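Local coordinates for fucoxanthin chlorophyll a/c-binding protein Lhcq3 (Chaetoceros gracilis, PDB 6L4U) that binds chlorophyll a, chlorophyll c and carotenoids and probably harvests light for photosystem I as a membrane-embedded antenna, at residues 91-94 against 95-99. Residues are numbered along the deposited sequence; the frame is centred on the assembly and turned at random.
With KC1 (Chlorophyll c1), chain B.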
# COMPACT_ATOMS: atom_id res chain seq x y z
N GLY X 91 -59.13 58.13 36.61
CA GLY X 91 -59.30 56.73 36.28
C GLY X 91 -58.06 55.86 36.41
O GLY X 91 -57.27 56.01 37.34
N MET X 92 -57.90 54.94 35.47
CA MET X 92 -56.84 53.94 35.49
C MET X 92 -55.91 54.17 34.31
O MET X 92 -56.37 54.31 33.18
CB MET X 92 -57.42 52.53 35.43
CG MET X 92 -58.30 52.15 36.60
SD MET X 92 -57.43 52.06 38.17
CE MET X 92 -56.45 50.57 37.93
N LEU X 93 -54.60 54.23 34.58
CA LEU X 93 -53.63 54.22 33.49
C LEU X 93 -53.51 52.83 32.90
O LEU X 93 -53.46 52.67 31.67
CB LEU X 93 -52.28 54.72 33.98
CG LEU X 93 -51.12 54.57 33.00
CD1 LEU X 93 -51.16 55.66 31.95
CD2 LEU X 93 -49.79 54.58 33.71
N SER X 94 -53.46 51.81 33.75
CA SER X 94 -53.40 50.43 33.29
C SER X 94 -54.35 49.57 34.12
O SER X 94 -55.21 50.11 34.82
CB SER X 94 -51.97 49.88 33.39
OG SER X 94 -51.57 49.75 34.74
N SER X 95 -54.20 48.25 34.03
CA SER X 95 -55.04 47.35 34.81
C SER X 95 -54.76 47.44 36.30
O SER X 95 -55.68 47.23 37.11
CB SER X 95 -54.84 45.91 34.34
OG SER X 95 -55.51 45.69 33.11
N ASP X 96 -53.53 47.75 36.70
CA ASP X 96 -53.16 47.80 38.10
C ASP X 96 -52.55 49.12 38.55
O ASP X 96 -52.29 49.28 39.74
CB ASP X 96 -52.17 46.67 38.43
CG ASP X 96 -52.80 45.30 38.30
OD1 ASP X 96 -54.03 45.18 38.47
OD2 ASP X 96 -52.06 44.33 38.04
N VAL X 97 -52.32 50.07 37.64
CA VAL X 97 -51.73 51.35 37.98
C VAL X 97 -52.74 52.44 37.63
O VAL X 97 -53.09 52.62 36.46
CB VAL X 97 -50.40 51.58 37.25
CG1 VAL X 97 -49.90 53.00 37.48
CG2 VAL X 97 -49.36 50.57 37.71
N SER X 98 -53.21 53.15 38.65
CA SER X 98 -54.08 54.30 38.45
C SER X 98 -53.24 55.57 38.36
O SER X 98 -52.03 55.57 38.59
CB SER X 98 -55.08 54.43 39.60
OG SER X 98 -54.42 54.75 40.81
N PHE X 99 -53.91 56.67 38.02
CA PHE X 99 -53.25 57.96 38.07
C PHE X 99 -53.18 58.50 39.49
O PHE X 99 -52.50 59.49 39.75
CB PHE X 99 -53.95 58.96 37.16
CG PHE X 99 -54.05 58.53 35.73
CD1 PHE X 99 -53.02 58.77 34.85
CD2 PHE X 99 -55.20 57.92 35.26
CE1 PHE X 99 -53.11 58.39 33.52
CE2 PHE X 99 -55.30 57.53 33.93
CZ PHE X 99 -54.26 57.77 33.06
NB KC1 B . -53.41 52.29 23.22
ND KC1 B . -51.14 53.49 26.35
C1A KC1 B . -52.79 50.85 27.11
C1B KC1 B . -54.30 51.31 23.15
C1C KC1 B . -51.72 54.78 22.63
C1D KC1 B . -50.18 54.52 26.64
C2A KC1 B . -53.52 49.60 27.56
C2B KC1 B . -55.05 51.22 21.87
C2C KC1 B . -51.05 56.01 22.14
C2D KC1 B . -49.55 54.45 27.98
C3A KC1 B . -54.35 49.26 26.34
C3B KC1 B . -54.46 52.34 21.11
C3C KC1 B . -50.25 56.43 23.30
C3D KC1 B . -50.22 53.24 28.51
C4A KC1 B . -53.94 50.38 25.45
C4B KC1 B . -53.47 52.92 22.05
C4C KC1 B . -50.57 55.40 24.31
C4D KC1 B . -51.09 52.77 27.53
CAA KC1 B . -54.53 49.78 28.68
CAB KC1 B . -54.79 52.81 19.74
CAC KC1 B . -49.34 57.63 23.42
CAD KC1 B . -50.33 52.33 29.68
CBA KC1 B . -54.15 49.00 29.93
CBB KC1 B . -55.24 54.03 19.52
CBC KC1 B . -48.03 57.26 22.79
CBD KC1 B . -51.30 51.26 29.36
CED KC1 B . -49.93 47.87 30.55
CGA KC1 B . -54.14 47.50 29.74
CGD KC1 B . -50.54 49.97 29.35
CHA KC1 B . -51.79 51.56 27.99
CHB KC1 B . -54.52 50.37 24.25
CHC KC1 B . -52.63 54.08 21.71
CHD KC1 B . -49.91 55.53 25.63
CMA KC1 B . -53.87 47.95 25.72
CMB KC1 B . -56.12 50.24 21.46
CMC KC1 B . -51.17 56.65 20.78
CMD KC1 B . -48.54 55.25 28.75
NA KC1 B . -53.04 51.25 25.91
NC KC1 B . -51.43 54.44 23.90
O1A KC1 B . -53.45 46.80 30.46
O1D KC1 B . -50.11 49.51 28.31
O2A KC1 B . -54.93 46.85 28.71
O2D KC1 B . -50.35 49.23 30.58
OBD KC1 B . -49.67 52.45 30.77
MG KC1 B . -52.45 52.96 24.89
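S94 and V97 close a type I-like beta turn in the loop between helix 56-85 and helix 99-103 of this chlorophyll-binding protein: their CA atoms lie 5.1 Å apart, and S95 and D96 have the backbone angles of that turn. The N-H of S94 meets O of V97 at 2.9 Å, nearly straight (165°) and in the carbonyl plane; L93 N reaches the same oxygen only weakly. In return, S94 OG accepts the N-H of V97 at 3.0 Å and, weakly, that of D96. It replaces the usual turn acceptor, S94 O, which is 4.0 Å from V97 N; a chi1 of 68° swings OG back over its own main chain, toward V97 N. Beyond the turn a single bridge pairs M92 with S98, and F99 N makes a weak, long hydrogen bond to G91 O. S98 OG caps helix 99-103 through a weak hydrogen bond to E100 N. M92 curls through two successive bends on the opposite side of the loop from L93, its SD against CB of S98. L93 lays CB over one face of the F99 ring, 3.9 Å from the centroid and 20° off the normal, a CH-pi contact, while CD2 runs alongside V97. P115 and L102 also pack against L93. The loop meets the periphery of chlorophyll c1, not its magnesium: S95 OG lies 3.5 Å from carboxyl oxygen O1A, S94 CB 3.3 Å from ester oxygen O2D, and L93 CG 3.4 Å from the ring ketone OBD.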